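Local coordinates for protein endo-beta-mannanase (Opitutaceae bacterium TAV5, PDB 7BOB) that probably removes mannose units from the chain ends of beta-1,4-linked manno-oligosaccharides, as a homotrimeric glycoside hydrolase of family 5 from a termite-gut bacterium, at residues 22-30 with 38-46; 29-37 with 59-67. All coordinates share one frame; numbering follows the deposited sequence.

Overall arrangement
Both contacts lie at one end of the eight-stranded parallel sheet that forms the (beta/alpha)8 barrel of this family 5 enzyme, their centres about 12 Å apart. Contact 1 ties the loop after strand 20-23 to the start of helix 39-51; contact 2 ties the short helix 33-36 to the end of the neighbouring strand 56-62 and to helix 63-66. They share C29 and G30, and M33 of contact 2 packs on W25 and P26 of contact 1. Contact 1 is only partly buried and relies on two carboxylates that take bonds from two hydroxyls and a backbone N-H, with a bridging water. Contact 2, mostly buried, combines a three-residue salt-bridge network with aromatic packing around W34.

Contact 1 (22-30 with 38-46); sequences ANYWPASCG and PEDEIFSDL
Two carboxylates of helix 39-51, those of E41 and D45, accept all three direct hydrogen bonds from 22-30. E41 is stretched out, with CG opposite the backbone N (chi1 176°), which carries its carboxylate to the turn at A27 and S28. There it is held at both oxygens by one residue: S28 OG donates to E41 OE1 (2.6 Å) and S28 N to E41 OE2 (3.1 Å), each reached on the syn side and slightly out of the carboxylate plane. One turn on, D45 OD2 uses its anti lone pair to accept from Y24 OH at 2.7 Å, lying at the edge of the tyrosine ring, whose plane stands 71° from the carboxylate. A water joins the two acids, donating to E41 OE2 and D45 OD2 while accepting from A27 N (2.7 Å).

Apolar contacts flank these bonds. P26 lies alongside I42, with P26 CG 4.0 Å from I42 CG1, and C29 SG rests against the ring of P38 (3.9 Å to its CD), the residue at the N-cap position of the helix.

The loop after the first barrel strand, 20-23, thus folds back on the first turns of helix 39-51, within the first beta-alpha connection of the (beta/alpha)8 barrel. The donors around E41 and D45, with K320 salt-bridged to D45 OD1, would probably stabilise both as carboxylates although they share a water.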
ATOM      1  N   ALA A  22     -23.760  -7.202 -31.449  1.00 44.50           N
ATOM      2  CA  ALA A  22     -22.839  -7.951 -30.603  1.00 43.54           C
ATOM      3  C   ALA A  22     -21.402  -7.572 -30.915  1.00 45.85           C
ATOM      4  O   ALA A  22     -21.047  -7.277 -32.062  1.00 44.45           O
ATOM      5  CB  ALA A  22     -22.968  -9.472 -30.785  1.00 43.81           C
ATOM      6  N   ASN A  23     -20.573  -7.602 -29.873  1.00 45.34           N
ATOM      7  CA  ASN A  23     -19.134  -7.688 -30.066  1.00 42.14           C
ATOM      8  C   ASN A  23     -18.791  -9.078 -30.597  1.00 44.33           C
ATOM      9  O   ASN A  23     -19.409 -10.071 -30.196  1.00 43.71           O
ATOM     10  CB  ASN A  23     -18.412  -7.414 -28.743  1.00 38.62           C
ATOM     11  CG  ASN A  23     -18.699  -6.023 -28.201  1.00 45.23           C
ATOM     12  OD1 ASN A  23     -17.946  -5.077 -28.452  1.00 44.96           O
ATOM     13  ND2 ASN A  23     -19.799  -5.889 -27.446  1.00 41.88           N
ATOM     14  N   TYR A  24     -17.784  -9.162 -31.483  1.00 43.36           N
ATOM     15  CA  TYR A  24     -17.585 -10.389 -32.254  1.00 46.09           C
ATOM     16  C   TYR A  24     -16.158 -10.896 -32.265  1.00 43.35           C
ATOM     17  O   TYR A  24     -15.233 -10.153 -32.609  1.00 45.81           O
ATOM     18  CB  TYR A  24     -18.009 -10.220 -33.715  1.00 40.87           C
ATOM     19  CG  TYR A  24     -17.823 -11.495 -34.494  1.00 41.48           C
ATOM     20  CD1 TYR A  24     -18.645 -12.597 -34.274  1.00 44.14           C
ATOM     21  CD2 TYR A  24     -16.819 -11.610 -35.438  1.00 42.97           C
ATOM     22  CE1 TYR A  24     -18.483 -13.767 -34.980  1.00 41.52           C
ATOM     23  CE2 TYR A  24     -16.644 -12.774 -36.154  1.00 44.07           C
ATOM     24  CZ  TYR A  24     -17.474 -13.848 -35.925  1.00 46.03           C
ATOM     25  OH  TYR A  24     -17.272 -14.997 -36.660  1.00 46.11           O
ATOM     26  N   TRP A  25     -16.007 -12.191 -31.965  1.00 47.29           N
ATOM     27  CA  TRP A  25     -14.880 -13.046 -32.355  1.00 42.91           C
ATOM     28  C   TRP A  25     -15.480 -14.370 -32.817  1.00 45.58           C
ATOM     29  O   TRP A  25     -16.465 -14.831 -32.234  1.00 46.07           O
ATOM     30  CB  TRP A  25     -13.884 -13.336 -31.221  1.00 43.64           C
ATOM     31  CG  TRP A  25     -13.056 -12.194 -30.746  1.00 43.00           C
ATOM     32  CD1 TRP A  25     -13.150 -11.573 -29.531  1.00 45.13           C
ATOM     33  CD2 TRP A  25     -11.970 -11.566 -31.433  1.00 44.31           C
ATOM     34  NE1 TRP A  25     -12.210 -10.579 -29.432  1.00 45.01           N
ATOM     35  CE2 TRP A  25     -11.469 -10.552 -30.583  1.00 43.66           C
ATOM     36  CE3 TRP A  25     -11.382 -11.748 -32.687  1.00 43.30           C
ATOM     37  CZ2 TRP A  25     -10.407  -9.729 -30.944  1.00 42.68           C
ATOM     38  CZ3 TRP A  25     -10.309 -10.925 -33.046  1.00 47.53           C
ATOM     39  CH2 TRP A  25      -9.836  -9.931 -32.176  1.00 46.85           C
ATOM     40  N   PRO A  26     -14.913 -15.017 -33.835  1.00 44.20           N
ATOM     41  CA  PRO A  26     -15.401 -16.354 -34.204  1.00 48.72           C
ATOM     42  C   PRO A  26     -15.245 -17.341 -33.057  1.00 48.77           C
ATOM     43  O   PRO A  26     -14.326 -17.238 -32.245  1.00 48.74           O
ATOM     44  CB  PRO A  26     -14.506 -16.751 -35.386  1.00 46.80           C
ATOM     45  CG  PRO A  26     -13.815 -15.496 -35.797  1.00 47.51           C
ATOM     46  CD  PRO A  26     -13.700 -14.655 -34.580  1.00 43.46           C
ATOM     47  N   ALA A  27     -16.155 -18.321 -33.010  1.00 48.31           N
ATOM     48  CA  ALA A  27     -16.073 -19.375 -32.001  1.00 46.69           C
ATOM     49  C   ALA A  27     -14.761 -20.156 -32.082  1.00 50.65           C
ATOM     50  O   ALA A  27     -14.176 -20.513 -31.048  1.00 46.81           O
ATOM     51  CB  ALA A  27     -17.233 -20.345 -32.162  1.00 45.51           C
ATOM     52  N   SER A  28     -14.314 -20.481 -33.300  1.00 44.64           N
ATOM     53  CA  SER A  28     -13.257 -21.474 -33.452  1.00 46.72           C
ATOM     54  C   SER A  28     -11.875 -20.936 -33.101  1.00 49.49           C
ATOM     55  O   SER A  28     -10.989 -21.728 -32.766  1.00 50.35           O
ATOM     56  CB  SER A  28     -13.235 -22.010 -34.879  1.00 46.75           C
ATOM     57  OG  SER A  28     -12.864 -20.979 -35.770  1.00 48.94           O
ATOM     58  N   CYS A  29     -11.672 -19.620 -33.148  1.00 47.82           N
ATOM     59  CA  CYS A  29     -10.338 -19.060 -32.969  1.00 45.81           C
ATOM     60  C   CYS A  29     -10.268 -17.866 -32.029  1.00 46.65           C
ATOM     61  O   CYS A  29      -9.165 -17.359 -31.808  1.00 44.21           O
ATOM     62  CB  CYS A  29      -9.770 -18.643 -34.341  1.00 45.93           C
ATOM     63  SG  CYS A  29     -10.896 -17.540 -35.283  1.00 47.77           S
ATOM     64  N   GLY A  30     -11.396 -17.380 -31.495  1.00 46.17           N
ATOM     65  CA  GLY A  30     -11.390 -16.195 -30.665  1.00 42.35           C
ATOM     66  C   GLY A  30     -10.520 -15.079 -31.214  1.00 45.88           C
ATOM     67  O   GLY A  30     -10.623 -14.713 -32.388  1.00 43.86           O
ATOM     68  N   PRO A  38     -11.277 -17.922 -40.568  1.00 51.20           N
ATOM     69  CA  PRO A  38     -12.261 -18.911 -41.046  1.00 52.43           C
ATOM     70  C   PRO A  38     -13.433 -18.181 -41.698  1.00 53.06           C
ATOM     71  O   PRO A  38     -14.470 -17.881 -41.077  1.00 53.35           O
ATOM     72  CB  PRO A  38     -12.657 -19.636 -39.758  1.00 50.41           C
ATOM     73  CG  PRO A  38     -12.579 -18.547 -38.697  1.00 50.77           C
ATOM     74  CD  PRO A  38     -11.471 -17.595 -39.141  1.00 51.25           C
ATOM     75  N   GLU A  39     -13.261 -17.868 -42.985  1.00 53.22           N
ATOM     76  CA  GLU A  39     -14.138 -16.885 -43.614  1.00 52.29           C
ATOM     77  C   GLU A  39     -15.571 -17.388 -43.739  1.00 52.05           C
ATOM     78  O   GLU A  39     -16.513 -16.622 -43.506  1.00 54.25           O
ATOM     79  CB  GLU A  39     -13.596 -16.468 -44.967  1.00 54.03           C
ATOM     80  CG  GLU A  39     -14.329 -15.249 -45.517  1.00 55.00           C
ATOM     81  CD  GLU A  39     -13.766 -14.769 -46.846  1.00 57.80           C
ATOM     82  OE1 GLU A  39     -12.781 -13.997 -46.836  1.00 60.02           O
ATOM     83  OE2 GLU A  39     -14.317 -15.156 -47.898  1.00 60.01           O
ATOM     84  N   ASP A  40     -15.775 -18.664 -44.084  1.00 52.59           N
ATOM     85  CA  ASP A  40     -17.152 -19.161 -44.136  1.00 51.69           C
ATOM     86  C   ASP A  40     -17.808 -19.054 -42.768  1.00 50.84           C
ATOM     87  O   ASP A  40     -18.970 -18.642 -42.657  1.00 49.09           O
ATOM     88  CB  ASP A  40     -17.195 -20.605 -44.626  1.00 53.36           C
ATOM     89  CG  ASP A  40     -16.928 -20.728 -46.120  1.00 65.07           C
ATOM     90  OD1 ASP A  40     -16.864 -19.680 -46.819  1.00 62.47           O
ATOM     91  OD2 ASP A  40     -16.779 -21.881 -46.592  1.00 67.96           O
ATOM     92  N   GLU A  41     -17.066 -19.408 -41.711  1.00 51.08           N
ATOM     93  CA  GLU A  41     -17.588 -19.287 -40.354  1.00 49.16           C
ATOM     94  C   GLU A  41     -17.978 -17.843 -40.049  1.00 45.00           C
ATOM     95  O   GLU A  41     -19.085 -17.581 -39.573  1.00 49.08           O
ATOM     96  CB  GLU A  41     -16.554 -19.811 -39.355  1.00 49.26           C
ATOM     97  CG  GLU A  41     -16.956 -19.651 -37.874  1.00 47.93           C
ATOM     98  CD  GLU A  41     -15.940 -20.264 -36.907  1.00 51.09           C
ATOM     99  OE1 GLU A  41     -14.864 -20.719 -37.373  1.00 49.27           O
ATOM    100  OE2 GLU A  41     -16.227 -20.290 -35.678  1.00 49.48           O
ATOM    101  N   ILE A  42     -17.088 -16.888 -40.347  1.00 47.23           N
ATOM    102  CA  ILE A  42     -17.378 -15.474 -40.087  1.00 47.33           C
ATOM    103  C   ILE A  42     -18.653 -15.034 -40.816  1.00 49.42           C
ATOM    104  O   ILE A  42     -19.575 -14.461 -40.214  1.00 48.93           O
ATOM    105  CB  ILE A  42     -16.174 -14.609 -40.493  1.00 49.18           C
ATOM    106  CG1 ILE A  42     -14.957 -14.921 -39.611  1.00 48.93           C
ATOM    107  CG2 ILE A  42     -16.525 -13.137 -40.451  1.00 49.02           C
ATOM    108  CD1 ILE A  42     -13.608 -14.420 -40.179  1.00 49.49           C
ATOM    109  N   PHE A  43     -18.726 -15.304 -42.126  1.00 49.21           N
ATOM    110  CA  PHE A  43     -19.860 -14.826 -42.912  1.00 48.39           C
ATOM    111  C   PHE A  43     -21.148 -15.515 -42.475  1.00 47.86           C
ATOM    112  O   PHE A  43     -22.224 -14.900 -42.455  1.00 46.55           O
ATOM    113  CB  PHE A  43     -19.587 -15.044 -44.410  1.00 49.56           C
ATOM    114  CG  PHE A  43     -18.497 -14.147 -44.987  1.00 53.11           C
ATOM    115  CD1 PHE A  43     -17.730 -13.311 -44.160  1.00 46.53           C
ATOM    116  CD2 PHE A  43     -18.244 -14.134 -46.365  1.00 54.48           C
ATOM    117  CE1 PHE A  43     -16.719 -12.491 -44.688  1.00 49.06           C
ATOM    118  CE2 PHE A  43     -17.225 -13.324 -46.913  1.00 54.16           C
ATOM    119  CZ  PHE A  43     -16.463 -12.495 -46.072  1.00 55.50           C
ATOM    120  N   SER A  44     -21.057 -16.790 -42.093  1.00 47.01           N
ATOM    121  CA  SER A  44     -22.225 -17.451 -41.537  1.00 50.71           C
ATOM    122  C   SER A  44     -22.649 -16.794 -40.225  1.00 51.91           C
ATOM    123  O   SER A  44     -23.852 -16.701 -39.937  1.00 47.76           O
ATOM    124  CB  SER A  44     -21.941 -18.939 -41.345  1.00 50.05           C
ATOM    125  OG  SER A  44     -22.931 -19.530 -40.526  1.00 52.95           O
ATOM    126  N   ASP A  45     -21.682 -16.290 -39.441  1.00 49.44           N
ATOM    127  CA  ASP A  45     -22.038 -15.580 -38.206  1.00 51.41           C
ATOM    128  C   ASP A  45     -22.660 -14.220 -38.513  1.00 47.75           C
ATOM    129  O   ASP A  45     -23.582 -13.779 -37.815  1.00 48.96           O
ATOM    130  CB  ASP A  45     -20.801 -15.409 -37.304  1.00 46.64           C
ATOM    131  CG  ASP A  45     -20.419 -16.687 -36.574  1.00 50.51           C
ATOM    132  OD1 ASP A  45     -21.281 -17.577 -36.379  1.00 55.37           O
ATOM    133  OD2 ASP A  45     -19.235 -16.807 -36.199  1.00 51.30           O
ATOM    134  N   LEU A  46     -22.147 -13.519 -39.527  1.00 48.91           N
ATOM    135  CA  LEU A  46     -22.760 -12.250 -39.893  1.00 50.18           C
ATOM    136  C   LEU A  46     -24.192 -12.466 -40.372  1.00 48.57           C
ATOM    137  O   LEU A  46     -25.091 -11.698 -40.010  1.00 47.65           O
ATOM    138  CB  LEU A  46     -21.926 -11.543 -40.953  1.00 50.47           C
ATOM    139  CG  LEU A  46     -20.500 -11.150 -40.584  1.00 47.91           C
ATOM    140  CD1 LEU A  46     -19.858 -10.558 -41.822  1.00 50.09           C
ATOM    141  CD2 LEU A  46     -20.511 -10.124 -39.497  1.00 43.83           C
TER
HETATM  142  O   HOH W   1     -18.208 -18.661 -34.710  1.00 49.35           O

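Contact 2 (29-37 with 59-67)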
ATOM      1  N   CYS A  29     -11.672 -19.620 -33.148  1.00 47.82           N
ATOM      2  CA  CYS A  29     -10.338 -19.060 -32.969  1.00 45.81           C
ATOM      3  C   CYS A  29     -10.268 -17.866 -32.029  1.00 46.65           C
ATOM      4  O   CYS A  29      -9.165 -17.359 -31.808  1.00 44.21           O
ATOM      5  CB  CYS A  29      -9.770 -18.643 -34.341  1.00 45.93           C
ATOM      6  SG  CYS A  29     -10.896 -17.540 -35.283  1.00 47.77           S
ATOM      7  N   GLY A  30     -11.396 -17.380 -31.495  1.00 46.17           N
ATOM      8  CA  GLY A  30     -11.390 -16.195 -30.665  1.00 42.35           C
ATOM      9  C   GLY A  30     -10.520 -15.079 -31.214  1.00 45.88           C
ATOM     10  O   GLY A  30     -10.623 -14.713 -32.388  1.00 43.86           O
ATOM     11  N   VAL A  31      -9.617 -14.576 -30.366  1.00 48.60           N
ATOM     12  CA  VAL A  31      -8.796 -13.411 -30.667  1.00 44.00           C
ATOM     13  C   VAL A  31      -7.792 -13.634 -31.785  1.00 45.82           C
ATOM     14  O   VAL A  31      -7.128 -12.674 -32.190  1.00 45.37           O
ATOM     15  CB  VAL A  31      -7.996 -12.968 -29.424  1.00 45.40           C
ATOM     16  CG1 VAL A  31      -8.920 -12.544 -28.319  1.00 46.79           C
ATOM     17  CG2 VAL A  31      -7.049 -14.096 -28.965  1.00 43.92           C
ATOM     18  N   GLU A  32      -7.614 -14.870 -32.250  1.00 41.00           N
ATOM     19  CA  GLU A  32      -6.707 -15.147 -33.359  1.00 46.59           C
ATOM     20  C   GLU A  32      -7.388 -15.004 -34.723  1.00 46.59           C
ATOM     21  O   GLU A  32      -6.849 -15.498 -35.715  1.00 49.61           O
ATOM     22  CB  GLU A  32      -6.098 -16.555 -33.215  1.00 43.40           C
ATOM     23  CG  GLU A  32      -5.207 -16.756 -31.938  1.00 42.56           C
ATOM     24  CD  GLU A  32      -4.090 -15.708 -31.829  1.00 46.29           C
ATOM     25  OE1 GLU A  32      -3.420 -15.479 -32.857  1.00 48.67           O
ATOM     26  OE2 GLU A  32      -3.876 -15.109 -30.730  1.00 49.62           O
ATOM     27  N   MET A  33      -8.541 -14.322 -34.785  1.00 46.84           N
ATOM     28  CA  MET A  33      -9.367 -14.287 -35.997  1.00 47.88           C
ATOM     29  C   MET A  33      -8.584 -13.856 -37.234  1.00 46.64           C
ATOM     30  O   MET A  33      -8.738 -14.450 -38.305  1.00 50.80           O
ATOM     31  CB  MET A  33     -10.550 -13.343 -35.800  1.00 43.53           C
ATOM     32  CG  MET A  33     -11.380 -13.152 -37.055  1.00 43.98           C
ATOM     33  SD  MET A  33     -12.694 -11.923 -36.844  1.00 51.48           S
ATOM     34  CE  MET A  33     -11.712 -10.424 -36.688  1.00 46.33           C
ATOM     35  N   TRP A  34      -7.779 -12.799 -37.122  1.00 46.73           N
ATOM     36  CA  TRP A  34      -7.069 -12.283 -38.284  1.00 48.59           C
ATOM     37  C   TRP A  34      -6.059 -13.285 -38.824  1.00 53.05           C
ATOM     38  O   TRP A  34      -5.816 -13.321 -40.042  1.00 52.17           O
ATOM     39  CB  TRP A  34      -6.387 -10.963 -37.941  1.00 42.32           C
ATOM     40  CG  TRP A  34      -7.384  -9.913 -37.553  1.00 44.86           C
ATOM     41  CD1 TRP A  34      -7.594  -9.400 -36.298  1.00 47.52           C
ATOM     42  CD2 TRP A  34      -8.328  -9.256 -38.418  1.00 47.84           C
ATOM     43  NE1 TRP A  34      -8.600  -8.460 -36.335  1.00 47.45           N
ATOM     44  CE2 TRP A  34      -9.067  -8.351 -37.620  1.00 47.93           C
ATOM     45  CE3 TRP A  34      -8.612  -9.339 -39.792  1.00 45.65           C
ATOM     46  CZ2 TRP A  34     -10.084  -7.538 -38.148  1.00 51.30           C
ATOM     47  CZ3 TRP A  34      -9.616  -8.531 -40.320  1.00 48.17           C
ATOM     48  CH2 TRP A  34     -10.342  -7.641 -39.499  1.00 50.36           C
ATOM     49  N   GLN A  35      -5.479 -14.114 -37.949  1.00 48.91           N
ATOM     50  CA  GLN A  35      -4.506 -15.119 -38.397  1.00 49.46           C
ATOM     51  C   GLN A  35      -5.201 -16.369 -38.926  1.00 49.50           C
ATOM     52  O   GLN A  35      -4.802 -16.917 -39.954  1.00 51.93           O
ATOM     53  CB  GLN A  35      -3.570 -15.507 -37.246  1.00 49.26           C
ATOM     54  CG  GLN A  35      -2.773 -14.360 -36.637  1.00 49.00           C
ATOM     55  CD  GLN A  35      -1.706 -13.827 -37.595  1.00 53.97           C
ATOM     56  OE1 GLN A  35      -1.281 -14.518 -38.527  1.00 50.02           O
ATOM     57  NE2 GLN A  35      -1.243 -12.605 -37.338  1.00 54.00           N
ATOM     58  N   ALA A  36      -6.243 -16.839 -38.236  1.00 49.07           N
ATOM     59  CA  ALA A  36      -6.874 -18.087 -38.645  1.00 52.05           C
ATOM     60  C   ALA A  36      -7.837 -17.897 -39.819  1.00 53.68           C
ATOM     61  O   ALA A  36      -8.030 -18.830 -40.607  1.00 51.45           O
ATOM     62  CB  ALA A  36      -7.597 -18.717 -37.451  1.00 46.49           C
ATOM     63  N   TRP A  37      -8.430 -16.701 -39.950  1.00 56.70           N
ATOM     64  CA  TRP A  37      -9.443 -16.301 -40.928  1.00 53.38           C
ATOM     65  C   TRP A  37     -10.341 -17.447 -41.399  1.00 53.00           C
ATOM     66  O   TRP A  37     -10.182 -17.928 -42.525  1.00 55.78           O
ATOM     67  CB  TRP A  37      -8.777 -15.642 -42.138  1.00 47.94           C
ATOM     68  CG  TRP A  37      -9.737 -14.747 -42.906  1.00 56.63           C
ATOM     69  CD1 TRP A  37     -10.124 -14.880 -44.210  1.00 52.61           C
ATOM     70  CD2 TRP A  37     -10.435 -13.595 -42.398  1.00 49.50           C
ATOM     71  NE1 TRP A  37     -11.006 -13.874 -44.549  1.00 54.17           N
ATOM     72  CE2 TRP A  37     -11.201 -13.069 -43.455  1.00 54.52           C
ATOM     73  CE3 TRP A  37     -10.457 -12.942 -41.163  1.00 52.18           C
ATOM     74  CZ2 TRP A  37     -12.003 -11.936 -43.304  1.00 57.03           C
ATOM     75  CZ3 TRP A  37     -11.249 -11.816 -41.011  1.00 51.31           C
ATOM     76  CH2 TRP A  37     -12.012 -11.327 -42.068  1.00 54.08           C
ATOM     77  N   PHE A  59     -16.044  -5.064 -33.869  1.00 42.25           N
ATOM     78  CA  PHE A  59     -14.959  -6.016 -33.994  1.00 43.81           C
ATOM     79  C   PHE A  59     -13.632  -5.279 -33.843  1.00 44.95           C
ATOM     80  O   PHE A  59     -13.569  -4.045 -33.869  1.00 46.92           O
ATOM     81  CB  PHE A  59     -15.063  -6.801 -35.311  1.00 45.70           C
ATOM     82  CG  PHE A  59     -14.861  -5.972 -36.550  1.00 50.02           C
ATOM     83  CD1 PHE A  59     -15.933  -5.669 -37.378  1.00 50.16           C
ATOM     84  CD2 PHE A  59     -13.598  -5.541 -36.927  1.00 49.40           C
ATOM     85  CE1 PHE A  59     -15.761  -4.930 -38.530  1.00 47.03           C
ATOM     86  CE2 PHE A  59     -13.418  -4.792 -38.098  1.00 48.00           C
ATOM     87  CZ  PHE A  59     -14.500  -4.484 -38.884  1.00 49.42           C
ATOM     88  N   PHE A  60     -12.558  -6.043 -33.698  1.00 41.53           N
ATOM     89  CA  PHE A  60     -11.317  -5.503 -33.167  1.00 44.11           C
ATOM     90  C   PHE A  60     -10.178  -5.700 -34.151  1.00 48.02           C
ATOM     91  O   PHE A  60      -9.881  -6.829 -34.559  1.00 46.79           O
ATOM     92  CB  PHE A  60     -11.034  -6.154 -31.817  1.00 42.51           C
ATOM     93  CG  PHE A  60     -12.225  -6.137 -30.936  1.00 42.10           C
ATOM     94  CD1 PHE A  60     -12.588  -4.975 -30.279  1.00 45.43           C
ATOM     95  CD2 PHE A  60     -13.058  -7.244 -30.852  1.00 45.41           C
ATOM     96  CE1 PHE A  60     -13.736  -4.935 -29.473  1.00 46.26           C
ATOM     97  CE2 PHE A  60     -14.192  -7.212 -30.073  1.00 42.06           C
ATOM     98  CZ  PHE A  60     -14.536  -6.053 -29.387  1.00 43.70           C
ATOM     99  N   VAL A  61      -9.555  -4.591 -34.534  1.00 48.81           N
ATOM    100  CA  VAL A  61      -8.384  -4.607 -35.401  1.00 46.68           C
ATOM    101  C   VAL A  61      -7.182  -4.830 -34.490  1.00 46.99           C
ATOM    102  O   VAL A  61      -6.670  -3.888 -33.877  1.00 49.35           O
ATOM    103  CB  VAL A  61      -8.293  -3.303 -36.214  1.00 47.62           C
ATOM    104  CG1 VAL A  61      -7.123  -3.327 -37.181  1.00 49.18           C
ATOM    105  CG2 VAL A  61      -9.605  -3.077 -36.984  1.00 50.23           C
ATOM    106  N   ARG A  62      -6.772  -6.085 -34.328  1.00 45.39           N
ATOM    107  CA  ARG A  62      -5.709  -6.400 -33.377  1.00 49.12           C
ATOM    108  C   ARG A  62      -4.371  -5.924 -33.945  1.00 50.26           C
ATOM    109  O   ARG A  62      -3.875  -6.470 -34.943  1.00 49.99           O
ATOM    110  CB  ARG A  62      -5.692  -7.892 -33.057  1.00 43.34           C
ATOM    111  CG  ARG A  62      -4.975  -8.192 -31.754  1.00 46.97           C
ATOM    112  CD  ARG A  62      -5.072  -9.663 -31.356  1.00 45.97           C
ATOM    113  NE  ARG A  62      -4.429 -10.540 -32.333  1.00 46.42           N
ATOM    114  CZ  ARG A  62      -4.066 -11.790 -32.073  1.00 46.38           C
ATOM    115  NH1 ARG A  62      -4.271 -12.306 -30.866  1.00 44.52           N
ATOM    116  NH2 ARG A  62      -3.479 -12.520 -33.003  1.00 42.75           N
ATOM    117  N   TRP A  63      -3.806  -4.894 -33.302  1.00 44.52           N
ATOM    118  CA  TRP A  63      -2.619  -4.183 -33.781  1.00 49.31           C
ATOM    119  C   TRP A  63      -1.440  -5.084 -34.138  1.00 51.14           C
ATOM    120  O   TRP A  63      -0.868  -4.893 -35.221  1.00 51.54           O
ATOM    121  CB  TRP A  63      -2.194  -3.148 -32.731  1.00 49.90           C
ATOM    122  CG  TRP A  63      -1.253  -2.099 -33.227  1.00 51.08           C
ATOM    123  CD1 TRP A  63      -0.736  -1.982 -34.485  1.00 54.19           C
ATOM    124  CD2 TRP A  63      -0.724  -0.999 -32.470  1.00 50.66           C
ATOM    125  NE1 TRP A  63       0.089  -0.883 -34.556  1.00 54.66           N
ATOM    126  CE2 TRP A  63       0.114  -0.265 -33.331  1.00 53.69           C
ATOM    127  CE3 TRP A  63      -0.869  -0.574 -31.144  1.00 49.88           C
ATOM    128  CZ2 TRP A  63       0.792   0.881 -32.919  1.00 48.05           C
ATOM    129  CZ3 TRP A  63      -0.190   0.560 -30.734  1.00 53.05           C
ATOM    130  CH2 TRP A  63       0.632   1.275 -31.627  1.00 54.09           C
ATOM    131  N   PRO A  64      -1.004  -6.038 -33.298  1.00 52.60           N
ATOM    132  CA  PRO A  64       0.112  -6.906 -33.724  1.00 49.94           C
ATOM    133  C   PRO A  64      -0.151  -7.595 -35.046  1.00 54.06           C
ATOM    134  O   PRO A  64       0.779  -7.751 -35.852  1.00 53.02           O
ATOM    135  CB  PRO A  64       0.230  -7.924 -32.586  1.00 50.59           C
ATOM    136  CG  PRO A  64      -1.104  -7.824 -31.827  1.00 46.82           C
ATOM    137  CD  PRO A  64      -1.468  -6.382 -31.940  1.00 49.09           C
ATOM    138  N   ASP A  65      -1.400  -8.007 -35.297  1.00 50.18           N
ATOM    139  CA  ASP A  65      -1.702  -8.680 -36.555  1.00 50.26           C
ATOM    140  C   ASP A  65      -1.421  -7.766 -37.735  1.00 50.56           C
ATOM    141  O   ASP A  65      -0.925  -8.215 -38.777  1.00 52.63           O
ATOM    142  CB  ASP A  65      -3.169  -9.126 -36.577  1.00 51.15           C
ATOM    143  CG  ASP A  65      -3.477 -10.234 -35.581  1.00 48.39           C
ATOM    144  OD1 ASP A  65      -2.674 -11.174 -35.424  1.00 50.60           O
ATOM    145  OD2 ASP A  65      -4.560 -10.180 -34.970  1.00 54.43           O
ATOM    146  N   PHE A  66      -1.715  -6.476 -37.585  1.00 50.67           N
ATOM    147  CA  PHE A  66      -1.724  -5.561 -38.721  1.00 51.14           C
ATOM    148  C   PHE A  66      -0.405  -4.812 -38.900  1.00 54.89           C
ATOM    149  O   PHE A  66      -0.131  -4.330 -40.006  1.00 55.67           O
ATOM    150  CB  PHE A  66      -2.872  -4.548 -38.582  1.00 48.22           C
ATOM    151  CG  PHE A  66      -4.234  -5.099 -38.951  1.00 51.97           C
ATOM    152  CD1 PHE A  66      -4.946  -5.896 -38.055  1.00 50.56           C
ATOM    153  CD2 PHE A  66      -4.808  -4.818 -40.203  1.00 49.46           C
ATOM    154  CE1 PHE A  66      -6.213  -6.408 -38.388  1.00 49.70           C
ATOM    155  CE2 PHE A  66      -6.072  -5.329 -40.543  1.00 52.94           C
ATOM    156  CZ  PHE A  66      -6.774  -6.129 -39.642  1.00 48.05           C
ATOM    157  N   GLU A  67       0.417  -4.696 -37.860  1.00 50.58           N
ATOM    158  CA  GLU A  67       1.737  -4.073 -37.966  1.00 53.84           C
ATOM    159  C   GLU A  67       2.769  -4.949 -37.270  1.00 53.50           C
ATOM    160  O   GLU A  67       3.284  -4.596 -36.203  1.00 52.72           O
ATOM    161  CB  GLU A  67       1.737  -2.663 -37.375  1.00 53.47           C
ATOM    162  CG  GLU A  67       2.891  -1.823 -37.886  1.00 57.59           C
ATOM    163  CD  GLU A  67       2.928  -0.445 -37.283  1.00 56.89           C
ATOM    164  OE1 GLU A  67       1.908  -0.009 -36.716  1.00 54.72           O
ATOM    165  OE2 GLU A  67       3.989   0.203 -37.369  1.00 62.33           O
TER
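D65 OD1 is gripped by two donors, Q35 NE2 at 2.8 Å on its anti side and R62 NH2 at 2.9 Å on its syn side. R62 takes the D65 carboxylate side-on, with NE on OD2, and turns its end to E32: NH1 reaches E32 OE2 at 2.8 Å and NH2 reaches E32 OE1 at 3.0 Å. Both nitrogens come from above the E32 carboxylate, whose plane is 65° from the guanidinium. A bend at chi3 (63°) in R62 brings the guanidinium between the two acids, so that four bonds fix its rotation. The V31 carbonyl oxygen sits over the centre of one guanidinium face without a hydrogen bond, the angles being poor. The arginine's positive charge probably offsets the repulsion between the two nearby carboxylates.

W34 combines a polar edge with apolar faces. Its indole NE1 donates to F60 O at 2.7 Å, in both the ring plane and the carbonyl plane, which helps fix how the ring is turned. F66 meets one face of the indole in an edge-to-face pair, planes at 77°, with F66 CE1 3.5 Å from W34 CE2; the methyl of M33 lies against the opposite face, toward its rim. At the indole's edge, W34 CZ2 is 4.2 Å from F59 CD2.

Helix 33-36, with E32 at its N-cap position, docks on the end of strand 56-62, the second barrel strand, and on helix 63-66. M77 of helix 75-89 packs against W34, Q35 and F66, while F59 and V61 are hydrogen-bonded through their backbones to strand 94-101.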